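Local coordinates for 2-polyprenyl-6-methoxyphenol hydroxylase-like FAD-dependent oxidoreductase (PDB 6UI5), which binds flavin-adenine dinucleotide as a member of the FAD-dependent oxidoreductases, with a Rossmann-type nucleotide-binding domain and a thioredoxin-like C-terminal region, at residues R24-V29 with E314-A319; L78-E83 with E377-L382; K163-D168 with G277-A282; G464-L467 with C473-W476. All blocks are in the same frame, centred on the assembly; numbering follows the deposited sequence.

Interaction 1: residues R24-V29 with E314-A319; sequences RDVPAV and EVHGWA. Unlike the reference sequence in segment 314-319: Glu314 (reference Asp).
His316 and Arg24 supply the one polar link of this contact, a hydrogen bond from His316 NE2 to Arg24 O at 3.1 Å. The acceptor lies in the plane of the imidazole, at its edge, and the donor sits in the carbonyl plane, with a C=O...N angle of 158°. The N-H...O angle of 140° shows a moderately bent bond. A chi1 of -62° turns the imidazole beside its own backbone N and brings NE2 nearer to the loop than CB is.

The apolar part centres on a single methyl. Val26 CG2 lies 4.1 Å from both Val315 CB and His316 NE2, approaching the ring obliquely. The two valines cross at a slant, and this CG2 to CB distance is their closest approach. The guanidinium of Arg24 leads away from 314-319, the side chain running along Trp309 and Ala312 of the same helix, to Glu20, by a salt bridge, and to the carbonyl of Gly428.

Both partners are places where a helix stops. Asp25, with positive phi, closes helix 12-22, and Gly317 closes helix 295-316, each through a Schellman motif. The loop from 24 to 27 then enters strand 28-31, the second strand of the beta-alpha-beta unit (strand 5-8, helix 12-22, strand 28-31) that opens a Rossmann-type dinucleotide-binding fold.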
loop_
_atom_site.group_PDB
_atom_site.type_symbol
_atom_site.label_atom_id
_atom_site.label_comp_id
_atom_site.label_asym_id
_atom_site.label_seq_id
_atom_site.Cartn_x
_atom_site.Cartn_y
_atom_site.Cartn_z
ATOM N N ARG A 24 28.184 26.664 -16.556
ATOM C CA ARG A 24 29.207 25.895 -17.250
ATOM C C ARG A 24 29.551 26.489 -18.622
ATOM O O ARG A 24 30.047 25.773 -19.501
ATOM C CB ARG A 24 28.764 24.429 -17.368
ATOM C CG ARG A 24 28.289 23.815 -16.007
ATOM C CD ARG A 24 28.013 22.305 -16.070
ATOM N NE ARG A 24 27.911 21.734 -14.728
ATOM C CZ ARG A 24 26.809 21.790 -13.985
ATOM N NH1 ARG A 24 25.729 22.387 -14.483
ATOM N NH2 ARG A 24 26.765 21.234 -12.765
ATOM N N ASP A 25 29.296 27.781 -18.823
ATOM C CA ASP A 25 29.707 28.482 -20.040
ATOM C C ASP A 25 29.132 27.838 -21.305
ATOM O O ASP A 25 29.748 27.878 -22.369
ATOM C CB ASP A 25 31.236 28.572 -20.123
ATOM C CG ASP A 25 31.850 29.293 -18.922
ATOM O OD1 ASP A 25 31.110 29.952 -18.154
ATOM O OD2 ASP A 25 33.082 29.206 -18.753
ATOM N N VAL A 26 27.968 27.218 -21.204
ATOM C CA VAL A 26 27.207 26.756 -22.362
ATOM C C VAL A 26 26.246 27.875 -22.747
ATOM O O VAL A 26 25.438 28.291 -21.904
ATOM C CB VAL A 26 26.425 25.461 -22.055
ATOM C CG1 VAL A 26 25.397 25.183 -23.147
ATOM C CG2 VAL A 26 27.362 24.284 -21.893
ATOM N N PRO A 27 26.284 28.375 -23.982
ATOM C CA PRO A 27 25.399 29.492 -24.358
ATOM C C PRO A 27 23.947 29.036 -24.314
ATOM O O PRO A 27 23.560 28.088 -25.005
ATOM C CB PRO A 27 25.849 29.832 -25.785
ATOM C CG PRO A 27 26.357 28.530 -26.329
ATOM C CD PRO A 27 26.957 27.783 -25.155
ATOM N N ALA A 28 23.144 29.682 -23.472
ATOM C CA ALA A 28 21.748 29.293 -23.327
ATOM C C ALA A 28 20.816 30.467 -23.603
ATOM O O ALA A 28 21.069 31.607 -23.183
ATOM C CB ALA A 28 21.477 28.737 -21.939
ATOM N N VAL A 29 19.729 30.195 -24.308
ATOM C CA VAL A 29 18.705 31.205 -24.525
ATOM C C VAL A 29 17.397 30.643 -23.996
ATOM O O VAL A 29 16.943 29.582 -24.437
ATOM C CB VAL A 29 18.595 31.618 -25.996
ATOM C CG1 VAL A 29 17.246 32.253 -26.259
ATOM C CG2 VAL A 29 19.723 32.578 -26.329
ATOM N N GLU A 314 28.249 17.046 -22.960
ATOM C CA GLU A 314 28.215 16.755 -24.387
ATOM C C GLU A 314 28.732 17.932 -25.195
ATOM O O GLU A 314 29.527 17.756 -26.125
ATOM C CB GLU A 314 26.807 16.392 -24.830
ATOM C CG GLU A 314 26.726 16.177 -26.321
ATOM C CD GLU A 314 27.273 14.839 -26.749
ATOM O OE1 GLU A 314 27.729 14.739 -27.915
ATOM O OE2 GLU A 314 27.242 13.896 -25.919
ATOM N N VAL A 315 28.303 19.143 -24.848
ATOM C CA VAL A 315 28.852 20.326 -25.502
ATOM C C VAL A 315 30.372 20.320 -25.391
ATOM O O VAL A 315 31.100 20.475 -26.385
ATOM C CB VAL A 315 28.242 21.605 -24.898
ATOM C CG1 VAL A 315 28.844 22.814 -25.541
ATOM C CG2 VAL A 315 26.715 21.596 -25.040
ATOM N N HIS A 316 30.876 20.103 -24.180
ATOM C CA HIS A 316 32.321 20.185 -24.031
ATOM C C HIS A 316 33.036 18.977 -24.620
ATOM O O HIS A 316 34.264 18.982 -24.682
ATOM C CB HIS A 316 32.684 20.386 -22.557
ATOM C CG HIS A 316 32.148 21.663 -21.979
ATOM N ND1 HIS A 316 32.271 22.880 -22.616
ATOM C CD2 HIS A 316 31.466 21.907 -20.834
ATOM C CE1 HIS A 316 31.699 23.819 -21.884
ATOM N NE2 HIS A 316 31.201 23.257 -20.799
ATOM N N GLY A 317 32.308 17.961 -25.080
ATOM C CA GLY A 317 32.913 16.876 -25.820
ATOM C C GLY A 317 33.476 15.745 -24.986
ATOM O O GLY A 317 34.041 14.796 -25.550
ATOM N N TRP A 318 33.336 15.795 -23.667
ATOM C CA TRP A 318 33.864 14.732 -22.837
ATOM C C TRP A 318 32.794 13.798 -22.304
ATOM O O TRP A 318 33.134 12.810 -21.648
ATOM C CB TRP A 318 34.679 15.314 -21.676
ATOM C CG TRP A 318 33.983 16.197 -20.684
ATOM C CD1 TRP A 318 34.112 17.559 -20.566
ATOM C CD2 TRP A 318 33.111 15.786 -19.621
ATOM N NE1 TRP A 318 33.352 18.020 -19.514
ATOM C CE2 TRP A 318 32.729 16.951 -18.918
ATOM C CE3 TRP A 318 32.594 14.559 -19.214
ATOM C CZ2 TRP A 318 31.876 16.912 -17.816
ATOM C CZ3 TRP A 318 31.720 14.526 -18.128
ATOM C CH2 TRP A 318 31.378 15.695 -17.441
ATOM N N ALA A 319 31.531 14.082 -22.567
ATOM C CA ALA A 319 30.464 13.183 -22.162
ATOM C C ALA A 319 30.721 11.789 -22.727
ATOM O O ALA A 319 31.092 11.667 -23.902
ATOM C CB ALA A 319 29.116 13.706 -22.662
#

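Interaction 2: residues L78-E83 with E377-L382; sequences LRLAFE and EIVTNL
The Phe82 ring meets its partners chiefly through one corner, CE1. Leu382 CD1 sits at the ring edge, near its plane, 3.8 Å from Phe82 CE1 and 4.0 Å from Phe82 CZ, and the two side chains cross at about a right angle. Thr380 CG2 comes in obliquely, 3.9 Å from Phe82 CE1. The ring gets there because CG stands anti to the backbone N (chi1 -177°), which carries its far end nearer to 377-382 than the direction of its CB would suggest. The other flat group, the Arg79 guanidinium, takes no part across the contact: it forms a salt bridge with Glu83, whose OE2 accepts from Arg79 NH2 at 2.9 Å, near the guanidinium plane and through its syn lone pair, and a second with Glu72 through NE.

Strand 78-80 is an outermost strand of a three-stranded antiparallel sheet, and it turns off through an inverse gamma turn centred on Ala81. Facing it is the C-terminal end of helix 369-379, closed by a Schellman motif in which Asn381 takes positive phi and Asn381 N reaches Ile378 O at 2.8 Å.

Leu80 and Val379 meet tip to tip, Leu80 CD1 lying 4.1 Å from Val379 CG2. Val73 of the neighbouring strand 69-75 touches both of these residues and Thr380 as well. Two polar ties come from the same helix: Ala376 O holds Thr380 OG1, buried beside the ring, and Asn372 OD1 takes Ala81 N. The Val379 side chain lies about 11 Å from the bound flavin-adenine dinucleotide.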
loop_
_atom_site.group_PDB
_atom_site.type_symbol
_atom_site.label_atom_id
_atom_site.label_comp_id
_atom_site.label_asym_id
_atom_site.label_seq_id
_atom_site.Cartn_x
_atom_site.Cartn_y
_atom_site.Cartn_z
ATOM N N LEU A 78 -1.970 11.486 6.739
ATOM C CA LEU A 78 -1.297 10.664 7.734
ATOM C C LEU A 78 0.130 11.158 7.948
ATOM O O LEU A 78 0.704 11.853 7.109
ATOM C CB LEU A 78 -1.261 9.200 7.301
ATOM C CG LEU A 78 -2.613 8.578 6.982
ATOM C CD1 LEU A 78 -2.476 7.067 6.748
ATOM C CD2 LEU A 78 -3.612 8.886 8.093
ATOM N N ARG A 79 0.705 10.769 9.082
ATOM C CA ARG A 79 2.071 11.119 9.432
ATOM C C ARG A 79 3.043 10.107 8.862
ATOM O O ARG A 79 2.783 8.910 8.912
ATOM C CB ARG A 79 2.251 11.152 10.945
ATOM C CG ARG A 79 3.646 11.511 11.328
ATOM C CD ARG A 79 3.905 11.390 12.813
ATOM N NE ARG A 79 5.306 11.688 13.055
ATOM C CZ ARG A 79 6.289 10.796 13.006
ATOM N NH1 ARG A 79 6.046 9.511 12.751
ATOM N NH2 ARG A 79 7.526 11.202 13.232
ATOM N N LEU A 80 4.187 10.586 8.370
ATOM C CA LEU A 80 5.287 9.718 7.957
ATOM C C LEU A 80 6.467 9.880 8.910
ATOM O O LEU A 80 6.915 11.004 9.166
ATOM C CB LEU A 80 5.737 10.020 6.530
ATOM C CG LEU A 80 4.734 9.754 5.423
ATOM C CD1 LEU A 80 5.283 10.295 4.117
ATOM C CD2 LEU A 80 4.517 8.278 5.322
ATOM N N ALA A 81 6.969 8.749 9.428
ATOM C CA ALA A 81 8.126 8.722 10.332
ATOM C C ALA A 81 9.380 9.190 9.586
ATOM O O ALA A 81 10.230 8.406 9.158
ATOM C CB ALA A 81 8.322 7.322 10.913
ATOM N N PHE A 82 9.493 10.507 9.422
ATOM C CA PHE A 82 10.622 11.042 8.675
ATOM C C PHE A 82 11.931 10.907 9.444
ATOM O O PHE A 82 12.998 10.896 8.822
ATOM C CB PHE A 82 10.350 12.507 8.305
ATOM C CG PHE A 82 11.435 13.146 7.454
ATOM C CD1 PHE A 82 11.569 12.824 6.107
ATOM C CD2 PHE A 82 12.312 14.074 8.002
ATOM C CE1 PHE A 82 12.570 13.426 5.324
ATOM C CE2 PHE A 82 13.307 14.680 7.221
ATOM C CZ PHE A 82 13.433 14.356 5.889
ATOM N N GLU A 83 11.871 10.794 10.774
ATOM C CA GLU A 83 13.056 10.585 11.603
ATOM C C GLU A 83 13.793 9.286 11.276
ATOM O O GLU A 83 14.930 9.108 11.727
ATOM C CB GLU A 83 12.656 10.596 13.087
ATOM C CG GLU A 83 11.684 9.479 13.501
ATOM C CD GLU A 83 10.213 9.872 13.367
ATOM O OE1 GLU A 83 9.920 10.999 12.897
ATOM O OE2 GLU A 83 9.344 9.047 13.733
ATOM N N GLU A 377 11.141 9.458 1.673
ATOM C CA GLU A 377 12.220 9.861 0.780
ATOM C C GLU A 377 11.670 10.432 -0.510
ATOM O O GLU A 377 12.180 11.441 -1.021
ATOM C CB GLU A 377 13.115 8.668 0.457
ATOM C CG GLU A 377 13.996 8.251 1.603
ATOM C CD GLU A 377 15.060 7.286 1.140
ATOM O OE1 GLU A 377 16.157 7.327 1.736
ATOM O OE2 GLU A 377 14.811 6.507 0.165
ATOM N N ILE A 378 10.651 9.780 -1.062
ATOM C CA ILE A 378 10.141 10.162 -2.370
ATOM C C ILE A 378 9.347 11.471 -2.288
ATOM O O ILE A 378 9.645 12.431 -3.002
ATOM C CB ILE A 378 9.332 8.989 -2.934
ATOM C CG1 ILE A 378 10.318 8.027 -3.545
ATOM C CG2 ILE A 378 8.310 9.423 -3.963
ATOM C CD1 ILE A 378 9.707 6.766 -3.885
ATOM N N VAL A 379 8.391 11.563 -1.356
ATOM C CA VAL A 379 7.605 12.788 -1.245
ATOM C C VAL A 379 8.454 13.968 -0.810
ATOM O O VAL A 379 8.029 15.105 -1.006
ATOM C CB VAL A 379 6.382 12.646 -0.292
ATOM C CG1 VAL A 379 5.673 11.331 -0.540
ATOM C CG2 VAL A 379 6.770 12.770 1.173
ATOM N N THR A 380 9.649 13.754 -0.238
ATOM C CA THR A 380 10.507 14.915 0.019
ATOM C C THR A 380 11.521 15.147 -1.094
ATOM O O THR A 380 12.357 16.058 -0.984
ATOM C CB THR A 380 11.230 14.806 1.354
ATOM O OG1 THR A 380 12.047 13.621 1.360
ATOM C CG2 THR A 380 10.238 14.745 2.515
ATOM N N ASN A 381 11.453 14.356 -2.168
ATOM C CA ASN A 381 12.439 14.377 -3.248
ATOM C C ASN A 381 13.880 14.132 -2.770
ATOM O O ASN A 381 14.831 14.424 -3.511
ATOM C CB ASN A 381 12.329 15.677 -4.042
ATOM C CG ASN A 381 10.912 15.856 -4.628
ATOM O OD1 ASN A 381 10.149 16.708 -4.179
ATOM N ND2 ASN A 381 10.539 14.995 -5.581
ATOM N N LEU A 382 14.084 13.575 -1.559
ATOM C CA LEU A 382 15.350 12.870 -1.283
ATOM C C LEU A 382 15.465 11.689 -2.210
ATOM O O LEU A 382 16.492 11.478 -2.861
ATOM C CB LEU A 382 15.417 12.392 0.162
ATOM C CG LEU A 382 15.356 13.524 1.177
ATOM C CD1 LEU A 382 15.233 12.962 2.596
ATOM C CD2 LEU A 382 16.565 14.463 0.980
#

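Interaction 3: residues K163-D168 with G277-A282; sequences KQAGID and GRVFIA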
loop_
_atom_site.group_PDB
_atom_site.type_symbol
_atom_site.label_atom_id
_atom_site.label_comp_id
_atom_site.label_asym_id
_atom_site.label_seq_id
_atom_site.Cartn_x
_atom_site.Cartn_y
_atom_site.Cartn_z
ATOM N N LYS A 163 4.418 18.040 -27.627
ATOM C CA LYS A 163 3.430 17.609 -28.607
ATOM C C LYS A 163 4.024 17.551 -30.011
ATOM O O LYS A 163 3.882 16.542 -30.713
ATOM C CB LYS A 163 2.216 18.533 -28.543
ATOM C CG LYS A 163 1.491 18.529 -27.190
ATOM C CD LYS A 163 0.465 19.667 -27.128
ATOM C CE LYS A 163 -0.154 19.824 -25.739
ATOM N NZ LYS A 163 -0.837 18.589 -25.278
ATOM N N GLN A 164 4.734 18.596 -30.416
ATOM C CA GLN A 164 5.306 18.612 -31.759
ATOM C C GLN A 164 6.377 17.536 -31.955
ATOM O O GLN A 164 6.512 17.005 -33.067
ATOM C CB GLN A 164 5.872 19.996 -32.054
ATOM C CG GLN A 164 5.959 20.323 -33.522
ATOM C CD GLN A 164 6.321 21.773 -33.740
ATOM O OE1 GLN A 164 7.478 22.105 -34.023
ATOM N NE2 GLN A 164 5.339 22.653 -33.583
ATOM N N ALA A 165 7.152 17.206 -30.906
ATOM C CA ALA A 165 8.063 16.065 -30.958
ATOM C C ALA A 165 7.323 14.737 -30.945
ATOM O O ALA A 165 7.961 13.684 -31.064
ATOM C CB ALA A 165 9.053 16.101 -29.780
ATOM N N GLY A 166 6.007 14.755 -30.772
ATOM C CA GLY A 166 5.236 13.524 -30.830
ATOM C C GLY A 166 5.522 12.492 -29.757
ATOM O O GLY A 166 5.527 11.287 -30.051
ATOM N N ILE A 167 5.754 12.920 -28.515
ATOM C CA ILE A 167 5.904 11.981 -27.405
ATOM C C ILE A 167 4.577 11.865 -26.665
ATOM O O ILE A 167 3.959 12.870 -26.300
ATOM C CB ILE A 167 7.056 12.373 -26.452
ATOM C CG1 ILE A 167 6.717 13.575 -25.639
ATOM C CG2 ILE A 167 8.343 12.738 -27.185
ATOM C CD1 ILE A 167 7.851 14.090 -24.917
ATOM N N ASP A 168 4.133 10.638 -26.460
ATOM C CA ASP A 168 2.834 10.404 -25.851
ATOM C C ASP A 168 2.887 10.726 -24.356
ATOM O O ASP A 168 3.901 10.493 -23.690
ATOM C CB ASP A 168 2.411 8.954 -26.115
ATOM C CG ASP A 168 2.275 8.639 -27.618
ATOM O OD1 ASP A 168 3.306 8.375 -28.277
ATOM O OD2 ASP A 168 1.135 8.637 -28.136
ATOM N N GLY A 277 16.136 12.655 -28.950
ATOM C CA GLY A 277 17.313 13.057 -29.701
ATOM C C GLY A 277 17.394 14.532 -30.042
ATOM O O GLY A 277 16.774 14.975 -31.009
ATOM N N ARG A 278 18.163 15.286 -29.263
ATOM C CA ARG A 278 18.314 16.741 -29.387
ATOM C C ARG A 278 17.138 17.507 -28.794
ATOM O O ARG A 278 17.268 18.705 -28.522
ATOM C CB ARG A 278 18.531 17.181 -30.833
ATOM C CG ARG A 278 19.761 16.632 -31.474
ATOM C CD ARG A 278 20.814 17.710 -31.592
ATOM N NE ARG A 278 22.040 17.183 -32.182
ATOM C CZ ARG A 278 23.257 17.663 -31.952
ATOM N NH1 ARG A 278 23.435 18.689 -31.132
ATOM N NH2 ARG A 278 24.300 17.100 -32.544
ATOM N N VAL A 279 16.010 16.838 -28.550
ATOM C CA VAL A 279 14.865 17.462 -27.886
ATOM C C VAL A 279 14.597 16.742 -26.570
ATOM O O VAL A 279 14.260 15.550 -26.560
ATOM C CB VAL A 279 13.612 17.464 -28.776
ATOM C CG1 VAL A 279 12.501 18.200 -28.073
ATOM C CG2 VAL A 279 13.921 18.123 -30.111
ATOM N N PHE A 280 14.752 17.460 -25.464
ATOM C CA PHE A 280 14.407 16.961 -24.138
ATOM C C PHE A 280 13.205 17.721 -23.620
ATOM O O PHE A 280 12.768 18.725 -24.208
ATOM C CB PHE A 280 15.571 17.104 -23.149
ATOM C CG PHE A 280 16.822 16.424 -23.592
ATOM C CD1 PHE A 280 17.623 16.984 -24.564
ATOM C CD2 PHE A 280 17.193 15.225 -23.055
ATOM C CE1 PHE A 280 18.785 16.367 -24.966
ATOM C CE2 PHE A 280 18.367 14.600 -23.459
ATOM C CZ PHE A 280 19.155 15.170 -24.413
ATOM N N ILE A 281 12.673 17.237 -22.498
ATOM C CA ILE A 281 11.600 17.942 -21.809
ATOM C C ILE A 281 11.785 17.716 -20.321
ATOM O O ILE A 281 12.424 16.754 -19.895
ATOM C CB ILE A 281 10.188 17.500 -22.248
ATOM C CG1 ILE A 281 10.023 15.999 -22.120
ATOM C CG2 ILE A 281 9.880 17.960 -23.672
ATOM C CD1 ILE A 281 8.580 15.583 -22.170
ATOM N N ALA A 282 11.204 18.608 -19.526
ATOM C CA ALA A 282 11.482 18.619 -18.098
ATOM C C ALA A 282 10.356 19.346 -17.381
ATOM O O ALA A 282 9.573 20.079 -17.994
ATOM C CB ALA A 282 12.836 19.277 -17.802
#
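Aliphatic side chains alone make this buried contact, which packs the loop after helix 160-164 against strand 279-281, an outermost strand of the five-stranded parallel sheet in the Rossmann-type domain. Two rungs carry it. In one, Ala165 CB lies 4.4 Å from Val279 CG1, a loose approach; in the other, Ile167 and Ile281 reach toward each other tip to tip. The modelled separation of Ile167 CD1 and Ile281 CD1, 3.2 Å, is too short for two methyls: the two ends meet, but the exact value is doubtful.

Each isoleucine sets CG1 between its backbone N and carbonyl carbon, chi1 being 72° in Ile167 and 54° in Ile281, and a nearly extended chi2 then carries CD1 out to its partner. Val279 and Ile281 point from the strand toward the loop, whereas Phe280 between them has its CB turned away from the loop, and its side chain touches Leu307 of helix 295-316. The loop is brought round by a Schellman motif, with Gly166 at positive phi and Gly166 N bonded to Lys163 O at 2.8 Å. Phe124 of strand 120-126 touches both Ala165 and Val279.

Ala282, just beyond the strand, touches flavin-adenine dinucleotide. With no polar side-chain group taking part, the pairing has no directional bond to fix it and rests on the shape and burial of the methyl groups.

Interaction 4: residues G464-L467 with C473-W476; sequences GTLL and CVAW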
loop_
_atom_site.group_PDB
_atom_site.type_symbol
_atom_site.label_atom_id
_atom_site.label_comp_id
_atom_site.label_asym_id
_atom_site.label_seq_id
_atom_site.Cartn_x
_atom_site.Cartn_y
_atom_site.Cartn_z
ATOM N N GLY A 464 35.083 6.912 4.218
ATOM C CA GLY A 464 36.258 7.763 4.200
ATOM C C GLY A 464 36.444 8.530 2.912
ATOM O O GLY A 464 37.041 9.613 2.922
ATOM N N THR A 465 35.937 7.999 1.794
ATOM C CA THR A 465 36.072 8.628 0.482
ATOM C C THR A 465 34.743 8.523 -0.266
ATOM O O THR A 465 33.985 7.568 -0.075
ATOM C CB THR A 465 37.224 7.969 -0.326
ATOM O OG1 THR A 465 38.259 7.522 0.576
ATOM C CG2 THR A 465 37.838 8.940 -1.365
ATOM N N LEU A 466 34.450 9.513 -1.112
ATOM C CA LEU A 466 33.212 9.486 -1.899
ATOM C C LEU A 466 33.424 10.277 -3.179
ATOM O O LEU A 466 34.200 11.246 -3.219
ATOM C CB LEU A 466 31.983 10.055 -1.152
ATOM C CG LEU A 466 31.546 9.525 0.241
ATOM C CD1 LEU A 466 32.121 10.345 1.382
ATOM C CD2 LEU A 466 30.058 9.387 0.431
ATOM N N LEU A 467 32.737 9.855 -4.230
ATOM C CA LEU A 467 32.749 10.581 -5.492
ATOM C C LEU A 467 31.338 11.073 -5.804
ATOM O O LEU A 467 30.389 10.277 -5.823
ATOM C CB LEU A 467 33.274 9.705 -6.618
ATOM C CG LEU A 467 33.260 10.271 -8.032
ATOM C CD1 LEU A 467 34.392 11.312 -8.284
ATOM C CD2 LEU A 467 33.305 9.093 -9.050
ATOM N N CYS A 473 24.975 13.387 -6.808
ATOM C CA CYS A 473 24.661 11.986 -6.547
ATOM C C CYS A 473 25.946 11.197 -6.317
ATOM O O CYS A 473 26.935 11.379 -7.048
ATOM C CB CYS A 473 23.869 11.368 -7.715
ATOM S SG CYS A 473 22.228 12.123 -8.069
ATOM N N VAL A 474 25.926 10.333 -5.296
ATOM C CA VAL A 474 27.083 9.492 -4.956
ATOM C C VAL A 474 27.242 8.399 -6.009
ATOM O O VAL A 474 26.459 7.443 -6.040
ATOM C CB VAL A 474 26.941 8.853 -3.581
ATOM C CG1 VAL A 474 28.111 7.839 -3.396
ATOM C CG2 VAL A 474 26.931 9.878 -2.514
ATOM N N ALA A 475 28.281 8.490 -6.832
ATOM C CA ALA A 475 28.522 7.426 -7.793
ATOM C C ALA A 475 29.514 6.388 -7.288
ATOM O O ALA A 475 29.666 5.340 -7.920
ATOM C CB ALA A 475 29.024 8.018 -9.118
ATOM N N TRP A 476 30.172 6.639 -6.160
ATOM C CA TRP A 476 31.201 5.742 -5.650
ATOM C C TRP A 476 31.570 6.170 -4.241
ATOM O O TRP A 476 31.617 7.371 -3.937
ATOM C CB TRP A 476 32.460 5.758 -6.534
ATOM C CG TRP A 476 33.676 5.048 -5.955
ATOM C CD1 TRP A 476 34.106 3.775 -6.253
ATOM C CD2 TRP A 476 34.624 5.573 -5.019
ATOM N NE1 TRP A 476 35.248 3.484 -5.560
ATOM C CE2 TRP A 476 35.591 4.563 -4.791
ATOM C CE3 TRP A 476 34.758 6.798 -4.358
ATOM C CZ2 TRP A 476 36.672 4.736 -3.918
ATOM C CZ3 TRP A 476 35.827 6.970 -3.490
ATOM C CH2 TRP A 476 36.777 5.943 -3.280
#
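Trp476 holds CG anti to its backbone N (chi1 170°), and a chi2 of 99° directs the six-membered part of the indole edge-on toward 465-467, while Thr465 CG2, roughly anti to its own N, is set out to meet it. The methyl arrives at the ring edge, in its plane: Thr465 CG2 is 3.5 Å from Trp476 CZ3 and 3.7 Å from Trp476 CH2. Further along the same edge lies Leu467 N, 3.7 Å from Trp476 CE3, and Leu467 CB is 4.0 Å from that same CE3. The indole is fixed at its other end by a hydrogen bond from NE1 to the carbonyl of Gly483, and Thr465 OG1 binds the carboxylate of Asp478.

Two backbone bonds join the strands. Leu467 N gives to Trp476 O at 2.7 Å, and Ala475 N gives to Leu467 O at 2.9 Å. Trp476 O also receives a CA-H...O contact, from Leu466 CA at 3.3 Å. Thus Ala475 and Trp476 together face the single residue Leu467, and Ala475 departs from extended psi, a pattern consistent with a beta bulge. The short strand axes make an angle of 115°, far from the 180° of a flat antiparallel pair.

Leu467 and Trp476 lie on one face, against Leu491 and Leu487 of helix 484-495. Looser apolar contact joins Leu466 CD2 to Val474 CG2 at 4.3 Å. The arrangement is a beta hairpin, strands 465-468 and 474-477, whose short segments diverge at the probable bulge; it lies at the edge of the mixed four-stranded sheet, where 474-477 is an outermost strand, consistent with a thioredoxin-like domain.

Interactions 2, 3 and 4 are buried, whereas interaction 1 is only partly so, and it alone pairs a side-chain donor with a backbone acceptor across its segments. Interactions 1 and 3 reach the same parallel sheet, through strands 28-31 and 279-281, and lie about 6 Å apart at their nearest atoms. Helix 295-316 ends in interaction 1 and touches Phe280 from interaction 3. Interaction 2, about 35 Å from interaction 1 between centres, lies on the other side of the chain's centre and, like interaction 3, relies on apolar packing across its segments. Interaction 4 differs in kind: a local hairpin in the C-terminal region, it adds backbone bonds to side-chain packing.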